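Local structure of endonuclease V (Homo sapiens, 6OZE) at residues 35-40 / 62-67; 41-46 / 115-120; 90-95 / 128-133; 139-144 / 204-209; 143-148 / 223-228. The protein cleaves inosine-containing RNA as a metal-ion-dependent endoribonuclease and belongs to the RNase H-like superfamily. The protein carries 4 engineered substitutions. All coordinates share one frame; numbering follows the deposited sequence.

Contact 1. Residues 35-40 / 62-67. With NA (sodium ion), chain G.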
# COMPACT_ATOMS: atom_id res chain seq x y z
N SER A 35 20.08 2.71 6.08
CA SER A 35 21.30 2.52 5.32
C SER A 35 21.21 1.22 4.54
O SER A 35 20.85 0.17 5.08
CB SER A 35 22.49 2.46 6.27
OG SER A 35 23.68 2.19 5.56
N GLY A 36 21.51 1.30 3.25
CA GLY A 36 21.40 0.18 2.36
C GLY A 36 20.14 0.19 1.52
O GLY A 36 20.05 -0.57 0.54
N LEU A 37 19.15 1.01 1.88
CA LEU A 37 17.95 1.16 1.06
C LEU A 37 18.24 2.16 -0.05
O LEU A 37 18.60 3.31 0.22
CB LEU A 37 16.78 1.64 1.91
CG LEU A 37 15.48 1.89 1.14
CD1 LEU A 37 14.98 0.60 0.45
CD2 LEU A 37 14.43 2.45 2.09
N GLN A 38 18.10 1.73 -1.30
CA GLN A 38 18.39 2.58 -2.45
C GLN A 38 17.19 2.88 -3.32
O GLN A 38 17.19 3.91 -3.99
CB GLN A 38 19.47 1.92 -3.34
CG GLN A 38 20.84 1.87 -2.71
CD GLN A 38 21.49 3.24 -2.64
OE1 GLN A 38 21.20 4.03 -1.75
NE2 GLN A 38 22.36 3.53 -3.60
N ARG A 39 16.20 1.98 -3.39
CA ARG A 39 15.06 2.16 -4.27
C ARG A 39 13.78 1.74 -3.56
O ARG A 39 13.69 0.63 -3.02
CB ARG A 39 15.22 1.33 -5.55
CG ARG A 39 16.38 1.81 -6.42
CD ARG A 39 16.58 0.92 -7.65
NE ARG A 39 16.78 -0.47 -7.26
CZ ARG A 39 17.94 -0.98 -6.86
NH1 ARG A 39 18.01 -2.27 -6.54
NH2 ARG A 39 19.02 -0.22 -6.79
N VAL A 40 12.78 2.62 -3.59
CA VAL A 40 11.48 2.39 -2.99
C VAL A 40 10.44 2.50 -4.09
O VAL A 40 10.45 3.47 -4.86
CB VAL A 40 11.18 3.42 -1.88
CG1 VAL A 40 9.81 3.19 -1.29
CG2 VAL A 40 12.25 3.37 -0.78
N LEU A 62 11.45 5.06 -6.94
CA LEU A 62 12.15 6.27 -6.57
C LEU A 62 13.47 5.93 -5.89
O LEU A 62 13.59 4.92 -5.19
CB LEU A 62 11.31 7.12 -5.59
CG LEU A 62 10.16 7.96 -6.15
CD1 LEU A 62 9.08 7.13 -6.82
CD2 LEU A 62 9.56 8.81 -5.02
N SER A 63 14.46 6.77 -6.10
CA SER A 63 15.69 6.65 -5.34
C SER A 63 15.42 6.99 -3.88
O SER A 63 14.47 7.70 -3.55
CB SER A 63 16.74 7.59 -5.91
OG SER A 63 16.29 8.93 -5.89
N PHE A 64 16.25 6.44 -3.00
CA PHE A 64 16.13 6.74 -1.59
C PHE A 64 17.51 7.05 -1.04
O PHE A 64 18.46 6.30 -1.31
CB PHE A 64 15.56 5.53 -0.83
CG PHE A 64 15.30 5.82 0.63
CD1 PHE A 64 16.29 5.62 1.57
CD2 PHE A 64 14.08 6.33 1.03
CE1 PHE A 64 16.06 5.91 2.91
CE2 PHE A 64 13.85 6.63 2.38
CZ PHE A 64 14.85 6.41 3.31
N PRO A 65 17.66 8.11 -0.23
CA PRO A 65 16.60 8.97 0.31
C PRO A 65 16.20 10.18 -0.54
O PRO A 65 15.39 11.00 -0.09
CB PRO A 65 17.24 9.46 1.62
CG PRO A 65 18.67 9.56 1.28
CD PRO A 65 18.96 8.37 0.41
N GLU A 66 16.76 10.29 -1.75
CA GLU A 66 16.51 11.48 -2.56
C GLU A 66 15.07 11.58 -3.04
O GLU A 66 14.60 12.69 -3.33
CB GLU A 66 17.46 11.51 -3.76
CG GLU A 66 18.93 11.63 -3.38
CD GLU A 66 19.61 10.28 -3.18
OE1 GLU A 66 18.91 9.24 -3.22
OE2 GLU A 66 20.84 10.27 -2.98
N LEU A 67 14.38 10.45 -3.18
CA LEU A 67 12.98 10.41 -3.63
C LEU A 67 12.79 10.99 -5.03
O LEU A 67 11.84 11.73 -5.30
CB LEU A 67 12.03 11.06 -2.61
CG LEU A 67 12.08 10.44 -1.21
CD1 LEU A 67 11.19 11.25 -0.26
CD2 LEU A 67 11.65 8.97 -1.25
NA NA G . 20.21 4.91 0.23
O HOH W 1 22.08 3.58 1.82
O HOH W 2 21.89 6.72 -0.48
O HOH W 3 19.59 5.00 2.67

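Contact 2. Residues 41-46 / 115-120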
# COMPACT_ATOMS: atom_id res chain seq x y z
N GLY A 41 9.55 1.51 -4.17
CA GLY A 41 8.53 1.50 -5.19
C GLY A 41 7.20 1.98 -4.64
O GLY A 41 6.95 1.94 -3.43
N GLY A 42 6.36 2.46 -5.55
CA GLY A 42 5.00 2.82 -5.23
C GLY A 42 4.08 2.27 -6.30
O GLY A 42 4.45 2.20 -7.47
N VAL A 43 2.89 1.86 -5.88
CA VAL A 43 1.91 1.28 -6.80
C VAL A 43 0.57 1.95 -6.60
O VAL A 43 0.21 2.36 -5.49
CB VAL A 43 1.76 -0.25 -6.73
CG1 VAL A 43 3.00 -0.95 -7.27
CG2 VAL A 43 1.43 -0.71 -5.31
N ASP A 44 -0.21 2.01 -7.69
CA ASP A 44 -1.54 2.61 -7.65
C ASP A 44 -2.41 1.90 -8.67
O ASP A 44 -1.93 1.54 -9.75
CB ASP A 44 -1.52 4.07 -8.08
CG ASP A 44 -2.92 4.65 -8.22
OD1 ASP A 44 -3.61 4.85 -7.19
OD2 ASP A 44 -3.37 4.87 -9.36
N VAL A 45 -3.68 1.73 -8.33
CA VAL A 45 -4.74 1.47 -9.29
C VAL A 45 -5.80 2.53 -9.10
O VAL A 45 -6.26 2.77 -7.98
CB VAL A 45 -5.35 0.06 -9.13
CG1 VAL A 45 -6.48 -0.14 -10.15
CG2 VAL A 45 -4.28 -0.98 -9.33
N SER A 46 -6.21 3.17 -10.20
CA SER A 46 -7.21 4.23 -10.16
C SER A 46 -8.25 3.96 -11.23
O SER A 46 -7.90 3.78 -12.39
CB SER A 46 -6.57 5.59 -10.45
OG SER A 46 -5.72 5.96 -9.37
N LEU A 115 7.90 -1.99 -1.54
CA LEU A 115 6.80 -1.29 -2.20
C LEU A 115 5.94 -0.62 -1.15
O LEU A 115 5.56 -1.26 -0.16
CB LEU A 115 5.91 -2.28 -2.96
CG LEU A 115 6.51 -3.05 -4.13
CD1 LEU A 115 5.44 -4.02 -4.69
CD2 LEU A 115 6.95 -2.07 -5.20
N LEU A 116 5.61 0.63 -1.39
CA LEU A 116 4.54 1.31 -0.67
C LEU A 116 3.28 1.19 -1.53
O LEU A 116 3.28 1.62 -2.69
CB LEU A 116 4.87 2.78 -0.41
CG LEU A 116 6.16 3.06 0.37
CD1 LEU A 116 6.24 4.54 0.72
CD2 LEU A 116 6.27 2.20 1.65
N VAL A 117 2.23 0.62 -0.96
CA VAL A 117 1.02 0.26 -1.69
C VAL A 117 -0.12 1.15 -1.23
O VAL A 117 -0.37 1.27 -0.02
CB VAL A 117 0.67 -1.21 -1.41
CG1 VAL A 117 -0.61 -1.61 -2.14
CG2 VAL A 117 1.81 -2.07 -1.84
N ASP A 118 -0.81 1.78 -2.18
CA ASP A 118 -2.03 2.49 -1.84
C ASP A 118 -3.11 1.46 -1.52
O ASP A 118 -3.80 0.98 -2.42
CB ASP A 118 -2.46 3.41 -2.99
CG ASP A 118 -3.67 4.27 -2.63
OD1 ASP A 118 -4.22 4.13 -1.52
OD2 ASP A 118 -4.06 5.10 -3.46
N GLY A 119 -3.25 1.13 -0.25
CA GLY A 119 -4.11 0.05 0.18
C GLY A 119 -3.65 -0.46 1.53
O GLY A 119 -2.67 0.01 2.08
N ASN A 120 -4.40 -1.41 2.06
CA ASN A 120 -4.08 -1.93 3.38
C ASN A 120 -3.37 -3.28 3.28
O ASN A 120 -3.49 -4.00 2.28
CB ASN A 120 -5.34 -2.10 4.23
CG ASN A 120 -6.01 -0.79 4.57
OD1 ASN A 120 -5.71 -0.16 5.60
ND2 ASN A 120 -6.96 -0.39 3.73
O HOH W 4 -4.32 1.49 -5.43

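Contact 3. Residues 90-95 / 128-133. Engineered in segment 128-133: Ser132 (natural residue Cys).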
# COMPACT_ATOMS: atom_id res chain seq x y z
N PHE A 90 -8.24 -9.15 -5.38
CA PHE A 90 -8.43 -10.02 -6.52
C PHE A 90 -8.66 -9.24 -7.81
O PHE A 90 -8.44 -9.78 -8.90
CB PHE A 90 -9.55 -11.02 -6.26
CG PHE A 90 -9.18 -12.07 -5.26
CD1 PHE A 90 -8.54 -13.24 -5.67
CD2 PHE A 90 -9.44 -11.89 -3.92
CE1 PHE A 90 -8.18 -14.20 -4.74
CE2 PHE A 90 -9.07 -12.86 -2.98
CZ PHE A 90 -8.45 -14.01 -3.40
N ARG A 91 -9.11 -7.99 -7.71
CA ARG A 91 -9.28 -7.16 -8.89
C ARG A 91 -7.98 -6.50 -9.32
O ARG A 91 -7.74 -6.35 -10.53
CB ARG A 91 -10.33 -6.08 -8.64
CG ARG A 91 -11.53 -6.57 -7.85
CD ARG A 91 -12.81 -6.11 -8.48
NE ARG A 91 -12.91 -4.66 -8.58
CZ ARG A 91 -13.59 -4.03 -9.53
NH1 ARG A 91 -14.22 -4.71 -10.47
NH2 ARG A 91 -13.65 -2.71 -9.54
N GLU A 92 -7.13 -6.11 -8.37
CA GLU A 92 -5.99 -5.22 -8.61
C GLU A 92 -4.65 -5.94 -8.69
O GLU A 92 -3.81 -5.58 -9.52
CB GLU A 92 -5.90 -4.18 -7.49
CG GLU A 92 -7.04 -3.19 -7.45
CD GLU A 92 -6.81 -2.10 -6.42
OE1 GLU A 92 -5.71 -2.08 -5.82
OE2 GLU A 92 -7.71 -1.27 -6.21
N VAL A 93 -4.42 -6.93 -7.83
CA VAL A 93 -3.11 -7.58 -7.78
C VAL A 93 -2.64 -8.14 -9.11
O VAL A 93 -1.45 -8.01 -9.43
CB VAL A 93 -3.04 -8.58 -6.61
CG1 VAL A 93 -1.80 -9.45 -6.74
CG2 VAL A 93 -3.01 -7.85 -5.28
N PRO A 94 -3.49 -8.79 -9.94
CA PRO A 94 -2.98 -9.32 -11.22
C PRO A 94 -2.23 -8.28 -12.03
O PRO A 94 -1.18 -8.59 -12.62
CB PRO A 94 -4.24 -9.79 -11.93
CG PRO A 94 -5.17 -10.14 -10.84
CD PRO A 94 -4.92 -9.12 -9.77
N PHE A 95 -2.74 -7.06 -12.09
CA PHE A 95 -2.13 -6.04 -12.93
C PHE A 95 -0.88 -5.46 -12.30
O PHE A 95 0.11 -5.20 -13.00
CB PHE A 95 -3.16 -4.96 -13.26
CG PHE A 95 -4.39 -5.52 -13.87
CD1 PHE A 95 -4.38 -5.94 -15.19
CD2 PHE A 95 -5.54 -5.70 -13.12
CE1 PHE A 95 -5.50 -6.49 -15.76
CE2 PHE A 95 -6.67 -6.26 -13.70
CZ PHE A 95 -6.65 -6.65 -15.02
N PHE A 128 -5.72 -9.66 5.37
CA PHE A 128 -5.00 -9.94 4.12
C PHE A 128 -5.45 -9.00 3.00
O PHE A 128 -6.11 -9.39 2.02
CB PHE A 128 -5.14 -11.41 3.72
CG PHE A 128 -4.09 -11.86 2.75
CD1 PHE A 128 -2.76 -11.90 3.14
CD2 PHE A 128 -4.42 -12.23 1.46
CE1 PHE A 128 -1.77 -12.30 2.25
CE2 PHE A 128 -3.44 -12.63 0.57
CZ PHE A 128 -2.12 -12.68 0.97
N GLY A 129 -5.05 -7.74 3.09
CA GLY A 129 -5.39 -6.76 2.09
C GLY A 129 -4.41 -6.74 0.92
O GLY A 129 -3.47 -7.53 0.84
N VAL A 130 -4.64 -5.78 0.02
CA VAL A 130 -3.88 -5.68 -1.23
C VAL A 130 -2.37 -5.67 -0.98
O VAL A 130 -1.60 -6.28 -1.72
CB VAL A 130 -4.35 -4.48 -2.06
CG1 VAL A 130 -4.23 -3.18 -1.25
CG2 VAL A 130 -3.59 -4.38 -3.38
N ALA A 131 -1.93 -4.94 0.05
CA ALA A 131 -0.49 -4.84 0.27
C ALA A 131 0.11 -6.18 0.67
O ALA A 131 1.24 -6.51 0.28
CB ALA A 131 -0.19 -3.76 1.32
N SER A 132 -0.62 -6.97 1.46
CA SER A 132 -0.13 -8.29 1.85
C SER A 132 -0.21 -9.26 0.68
O SER A 132 0.69 -10.10 0.49
CB SER A 132 -0.98 -8.84 2.99
OG SER A 132 -0.71 -8.09 4.16
N HIS A 133 -1.30 -9.18 -0.07
CA HIS A 133 -1.52 -10.08 -1.20
C HIS A 133 -0.47 -9.84 -2.27
O HIS A 133 0.13 -10.79 -2.80
CB HIS A 133 -2.94 -9.80 -1.72
CG HIS A 133 -3.55 -10.91 -2.52
ND1 HIS A 133 -4.88 -11.25 -2.37
CD2 HIS A 133 -3.05 -11.74 -3.46
CE1 HIS A 133 -5.18 -12.24 -3.20
NE2 HIS A 133 -4.08 -12.57 -3.86

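Contact 4. Residues 139-144 / 204-209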
# COMPACT_ATOMS: atom_id res chain seq x y z
N ASP A 139 6.94 -11.58 -3.37
CA ASP A 139 7.97 -11.80 -2.36
C ASP A 139 8.84 -10.57 -2.16
O ASP A 139 10.07 -10.65 -2.09
CB ASP A 139 8.82 -13.04 -2.64
CG ASP A 139 9.47 -13.58 -1.38
OD1 ASP A 139 8.92 -13.37 -0.27
OD2 ASP A 139 10.54 -14.21 -1.50
N LEU A 140 8.20 -9.41 -2.10
CA LEU A 140 8.90 -8.17 -1.81
C LEU A 140 8.39 -7.59 -0.51
O LEU A 140 7.20 -7.73 -0.18
CB LEU A 140 8.66 -7.14 -2.91
CG LEU A 140 9.33 -7.35 -4.27
CD1 LEU A 140 8.83 -6.28 -5.25
CD2 LEU A 140 10.85 -7.30 -4.13
N PRO A 141 9.25 -6.95 0.27
CA PRO A 141 8.76 -6.15 1.39
C PRO A 141 7.71 -5.16 0.90
O PRO A 141 7.89 -4.48 -0.12
CB PRO A 141 10.02 -5.42 1.87
CG PRO A 141 11.14 -6.37 1.51
CD PRO A 141 10.72 -6.92 0.16
N CYS A 142 6.56 -5.14 1.58
CA CYS A 142 5.47 -4.27 1.17
C CYS A 142 4.82 -3.65 2.40
O CYS A 142 4.66 -4.32 3.43
CB CYS A 142 4.38 -5.03 0.42
SG CYS A 142 4.73 -5.41 -1.31
N VAL A 143 4.45 -2.38 2.26
CA VAL A 143 3.79 -1.61 3.31
C VAL A 143 2.44 -1.14 2.78
O VAL A 143 2.37 -0.58 1.67
CB VAL A 143 4.64 -0.40 3.69
CG1 VAL A 143 3.91 0.48 4.73
CG2 VAL A 143 5.99 -0.86 4.21
N GLY A 144 1.39 -1.34 3.56
CA GLY A 144 0.10 -0.77 3.23
C GLY A 144 -0.02 0.65 3.74
O GLY A 144 0.18 0.91 4.93
N GLY A 204 2.38 -5.10 5.05
CA GLY A 204 2.00 -5.99 3.97
C GLY A 204 2.73 -7.31 4.09
O GLY A 204 2.12 -8.36 4.32
N HIS A 205 4.05 -7.27 3.96
CA HIS A 205 4.85 -8.49 3.93
C HIS A 205 6.30 -8.11 4.16
O HIS A 205 6.76 -7.07 3.67
CB HIS A 205 4.71 -9.18 2.56
CG HIS A 205 5.48 -10.46 2.43
ND1 HIS A 205 5.32 -11.52 3.29
CD2 HIS A 205 6.34 -10.87 1.47
CE1 HIS A 205 6.09 -12.52 2.89
NE2 HIS A 205 6.71 -12.16 1.78
N ARG A 206 7.00 -8.93 4.94
CA ARG A 206 8.45 -8.82 5.13
C ARG A 206 8.89 -7.47 5.69
O ARG A 206 9.97 -6.97 5.34
CB ARG A 206 9.22 -9.17 3.85
CG ARG A 206 9.26 -10.64 3.55
CD ARG A 206 10.61 -11.03 3.00
NE ARG A 206 10.64 -10.98 1.54
CZ ARG A 206 11.69 -10.56 0.84
NH1 ARG A 206 12.78 -10.13 1.46
NH2 ARG A 206 11.64 -10.55 -0.49
N MET A 207 8.07 -6.87 6.54
CA MET A 207 8.52 -5.70 7.30
C MET A 207 7.79 -5.68 8.63
O MET A 207 6.65 -6.14 8.74
CB MET A 207 8.26 -4.41 6.51
CG MET A 207 9.09 -3.21 7.01
SD MET A 207 9.41 -2.08 5.63
CE MET A 207 10.62 -0.96 6.34
N SER A 208 8.46 -5.17 9.65
CA SER A 208 7.80 -4.94 10.93
C SER A 208 6.99 -3.65 10.84
O SER A 208 7.25 -2.78 10.01
CB SER A 208 8.82 -4.84 12.06
OG SER A 208 9.56 -3.63 11.94
N LEU A 209 5.97 -3.57 11.69
CA LEU A 209 5.12 -2.38 11.68
C LEU A 209 5.91 -1.14 12.06
O LEU A 209 5.76 -0.08 11.43
CB LEU A 209 3.93 -2.59 12.61
CG LEU A 209 2.98 -1.40 12.75
CD1 LEU A 209 2.40 -1.00 11.38
CD2 LEU A 209 1.87 -1.75 13.72

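Contact 5. Residues 143-148 / 223-228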
# COMPACT_ATOMS: atom_id res chain seq x y z
N VAL A 143 4.45 -2.38 2.26
CA VAL A 143 3.79 -1.61 3.31
C VAL A 143 2.44 -1.14 2.78
O VAL A 143 2.37 -0.58 1.67
CB VAL A 143 4.64 -0.40 3.69
CG1 VAL A 143 3.91 0.48 4.73
CG2 VAL A 143 5.99 -0.86 4.21
N GLY A 144 1.39 -1.34 3.56
CA GLY A 144 0.10 -0.77 3.23
C GLY A 144 -0.02 0.65 3.74
O GLY A 144 0.18 0.91 4.93
N VAL A 145 -0.28 1.60 2.84
CA VAL A 145 -0.45 3.01 3.18
C VAL A 145 -1.88 3.37 2.78
O VAL A 145 -2.18 3.50 1.59
CB VAL A 145 0.55 3.91 2.44
CG1 VAL A 145 0.34 5.38 2.81
CG2 VAL A 145 1.98 3.44 2.71
N ALA A 146 -2.75 3.54 3.77
CA ALA A 146 -4.14 3.85 3.53
C ALA A 146 -4.45 5.27 3.96
O ALA A 146 -3.91 5.78 4.95
CB ALA A 146 -5.07 2.85 4.23
N LYS A 147 -5.32 5.92 3.20
CA LYS A 147 -5.72 7.29 3.46
C LYS A 147 -6.95 7.39 4.35
O LYS A 147 -7.25 8.48 4.85
CB LYS A 147 -5.94 8.03 2.13
CG LYS A 147 -4.67 8.11 1.28
CD LYS A 147 -4.93 8.22 -0.22
CE LYS A 147 -3.62 8.11 -1.00
NZ LYS A 147 -3.83 8.02 -2.47
N LYS A 148 -7.64 6.27 4.60
CA LYS A 148 -8.78 6.25 5.50
C LYS A 148 -8.75 4.97 6.33
O LYS A 148 -8.15 3.96 5.95
CB LYS A 148 -10.12 6.38 4.77
CG LYS A 148 -10.40 5.29 3.75
CD LYS A 148 -11.78 5.48 3.13
CE LYS A 148 -11.94 4.66 1.86
NZ LYS A 148 -11.75 3.20 2.08
N ARG A 223 1.92 15.25 2.35
CA ARG A 223 1.17 14.34 3.22
C ARG A 223 1.17 12.92 2.66
O ARG A 223 1.34 11.95 3.41
CB ARG A 223 -0.26 14.85 3.46
CG ARG A 223 -1.06 13.97 4.41
CD ARG A 223 -2.56 14.25 4.35
NE ARG A 223 -3.33 13.14 4.91
CZ ARG A 223 -4.17 12.37 4.23
NH1 ARG A 223 -4.37 12.59 2.94
NH2 ARG A 223 -4.81 11.38 4.84
N ILE A 224 0.98 12.76 1.36
CA ILE A 224 1.01 11.43 0.76
C ILE A 224 2.47 11.06 0.47
O ILE A 224 3.16 11.82 -0.23
CB ILE A 224 0.19 11.42 -0.52
CG1 ILE A 224 -1.22 11.93 -0.23
CG2 ILE A 224 0.17 10.02 -1.15
CD1 ILE A 224 -1.96 11.10 0.81
N PRO A 225 2.95 9.91 0.95
CA PRO A 225 4.35 9.53 0.71
C PRO A 225 4.68 9.54 -0.77
O PRO A 225 3.87 9.15 -1.61
CB PRO A 225 4.44 8.11 1.29
CG PRO A 225 3.30 8.01 2.26
CD PRO A 225 2.22 8.90 1.73
N GLU A 226 5.89 10.01 -1.08
CA GLU A 226 6.29 10.26 -2.47
C GLU A 226 6.07 9.08 -3.41
O GLU A 226 5.53 9.31 -4.51
CB GLU A 226 7.73 10.78 -2.52
CG GLU A 226 7.84 12.29 -2.40
CD GLU A 226 6.96 13.01 -3.42
OE1 GLU A 226 5.79 13.30 -3.10
OE2 GLU A 226 7.42 13.28 -4.56
N PRO A 227 6.44 7.84 -3.08
CA PRO A 227 6.21 6.75 -4.05
C PRO A 227 4.74 6.53 -4.36
O PRO A 227 4.38 6.29 -5.52
CB PRO A 227 6.87 5.53 -3.38
CG PRO A 227 7.92 6.15 -2.41
CD PRO A 227 7.19 7.37 -1.89
N VAL A 228 3.88 6.65 -3.36
CA VAL A 228 2.43 6.53 -3.55
C VAL A 228 1.90 7.72 -4.34
O VAL A 228 1.08 7.58 -5.27
CB VAL A 228 1.76 6.43 -2.17
CG1 VAL A 228 0.24 6.44 -2.28
CG2 VAL A 228 2.25 5.20 -1.41

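Contact 1. Residues 35-40 / 62-67
Leu37 O and Phe64 O are neighbouring ligands of one sodium ion, at 2.3 and 2.7 Å. The two oxygens lie 3.4 Å apart without bonding, and their shared cation probably offsets the repulsion. Gln38 adds its side chain: a bend at chi2 (-72°) turns the amide back so that OE1 reaches the ion at 2.4 Å, and three waters complete six ligands, one of them also accepting from Gly36 N. Next to the site Phe64 N donates to Gln38 O from well above the carbonyl plane, a bent bond of 2.9 Å. Regular pairing follows at Val40 and Leu62, whose backbones exchange two nearly straight hydrogen bonds, while Arg39 and Ser63 form the adjoining non-hydrogen-bonded pair. Beside the site, the Phe64 ring carries the packing. Leu37 CD2 sits over the centre of one face, 3.7 Å from the centroid, in a CH-pi contact; the ring's own neighbour Pro65, which follows a cis peptide bond, lays CB over the opposite face, toward the rim. Val40 CG2 approaches the ring obliquely, 3.9 Å from Phe64 CD2. Arg39 turns its guanidinium out of this cluster, with NE donating to Met111 O. The arrangement is the open end of an antiparallel beta hairpin, strands 39-47 and 54-63, where the flanking loops diverge round a bound sodium ion.

Contact 2. Residues 41-46 / 115-120
Val43 and Val117 lie side by side and point the same way from neighbouring parallel strands, their CG2 methyls 3.7 Å apart. Val43 CG2 occupies the position between its own backbone N and carbonyl carbon (CG1 at chi1 -69°), which turns it to the partner strand, where it also meets Val117 CG1. This is the tight half of the contact. Leu116 is held through both its backbone N and its O: N donates to Gly41 O in an almost straight bond of 2.8 Å, and O accepts from Val43 N at 3.2 Å. The backbones come closest at Gly41, where Leu115 CD2 lies 3.9 Å from Gly41 CA; a CB on this glycine would collide with that methyl. Helix 130-138 covers the valine face through Leu134, Val130 and Ala131. Beyond Val43 the strands spread, and at Val45 a water bridges the gap, accepting from Val45 N and lying 3.1 Å from Asp118 O. Here the carboxylates of Asp44 and Asp118 run alongside each other, with Asp44 OD1 and Asp118 OD2 3.8 Å apart. Each has other partners: Ser46 OG donates to the syn lone pair of Asp44 OD2, which Ser235 OG also bonds, and Lys147 NZ pairs with Asp118 OD2. Adjacent parallel central strands that bring acidic side chains together are characteristic of the RNase H-like fold, consistent with this being the region of metal-dependent catalysis.

Contact 3. Residues 90-95 / 128-133
Phe90 and His133 form a T-shaped pair between two helices of the RNase H-like fold, 89-106 and 130-138. The imidazole stands on the phenyl face with its plane at 90° to that ring and the centroids 5.0 Å apart. His133 CE1 makes the touch, 3.7 Å from Phe90 CZ and offset toward the rim, so a C-H rather than a ring nitrogen is directed at the aromatic face. With CG anti to its backbone N (chi1 -158°), the histidine leans across to the other helix. Phe90 also stacks with Trp9, and Leu16 of helix 3-17 packs on His133, so the N-terminal helix joins the same cluster. Val93, one turn along from Phe90, fills the angle between the imidazole and Val130. Its CG2 crosses obliquely beside the histidine, 4.1 Å from His133 CB, while CG1 lies near CD2 of the same ring. Val93 and Val130 slide past each other in opposite directions. Glu92, next to Val93 in the helix, crosses Val130 obliquely with its extended chain. No hydrogen bond links the two segments, and the contact is made by side chains, with the closest CA atoms, those of Val93 and Val130, 6.9 Å apart. A single methyl, Val130 CG2, serves both neighbours, lying 4.0 Å from Val93 CG2 and equally far from Glu92 OE1.

Contact 4. Residues 139-144 / 204-209
Cys142 O is gripped by two successive backbone donors, Gly204 N at 2.9 Å and His205 N at 3.1 Å, which reach it from the same face of its carbonyl plane. Two residues thus stand opposite one, a classic beta bulge, and Gly204 suits the place because a CB there would run into Cys142 O. The pairing is completed by Cys142 N, which donates to His205 O at 2.9 Å. From the bulge, His205 and Arg206 direct their side chains to residues 139-141. His205, with CG anti to its backbone N (chi1 -179°), extends its ring to the end of helix 130-138, where NE2 donates to Asp139 OD1 at 3.2 Å. The acceptor lies in the imidazole plane, though the carboxylate is turned 42° from it. The other ring nitrogen, ND1, is hydrogen-bonded with Val21 N, so both ring nitrogens are engaged, which fixes the ring's rotation. Asp139 OD1 also forms a long, weak salt bridge with Arg206 NE, at 3.5 Å, but the modelled position of the guanidinium is doubtful near Asp139. As modelled, it lies flat against Pro141, whose CD sits over its centre, and Glu26 is its stronger ionic partner through NH1. At the opposite end Met207 SD rests 3.9 Å from Val143 CG2, under helix 209-218. Asp139 has positive phi and is the C-prime residue of a Schellman motif; the contact therefore joins a helix C-terminus to a bulged antiparallel strand pair within the central sheet of the RNase H-like fold.

Contact 5. Residues 143-148 / 223-228
Val145, near the end of strand 142-146, and Lys147 just beyond it face segment 223-228 across a wide backbone gap, with Val145 CA and Val228 CA 8.1 Å apart and no hydrogen bond between the segments. Side chains fill that distance. Val145 meets Pro225 tip to tip: CG1 touches the far corner of the proline ring, 4.0 Å from Pro225 CG and scarcely farther from CD. Val228, in the first turn of the helix, closes on the same valine more loosely, with its CG2 4.4 Å from Val145 CB. Lys147 runs past Ile224, its NZ ending near Val228 CG1. The lysine chain is extended beyond CG and crosses Ile224 at about a right angle, so that the CD1 methyl lies against its aliphatic part, 3.9 Å from Lys147 CE and near CG. Ile224 thus covers the methylenes, and NZ goes on to its salt-bridge partner Asp118. Arg223 flanks the lysine backbone, Lys147 O lying in the plane of its guanidinium at the edge, 3.8 Å from NH2, too far to bond. Arg197 holds both groups more firmly, NH1 donating to Lys147 O and its carbonyl accepting from Arg223 NE. Pro225 is the N-cap residue of helix 226-242, and the contact seats the start of that helix on the sheet: Leu116 of strand 115-118 packs against Pro225 and Val228, Leu199 of strand 199-205 touches Pro225 and Arg223, and Thr216 of helix 209-218 adjoins the proline.

Overall arrangement
Four of the contacts are tied to one mixed sheet. Contacts 1 and 2 share strand 39-47 with centres about 17 Å apart, contact 1 at the sodium-bound hairpin end and contact 2 near the middle of the chain. Strand 142-146 serves contacts 4 and 5, which overlap at Val143 and Gly144. Contact 5 lies about 7 Å from contact 2, centre to centre, and is coupled to it by the Lys147-Asp118 salt bridge, close to the acidic pair that probably belongs to the catalytic region. Contact 3 joins helix 130-138 to contact 2, with Val130 CG1 3.5 Å from Gly119 CA just past strand 115-118, and Ser132 OG, of an engineered residue, reaches Gly204 O of contact 4.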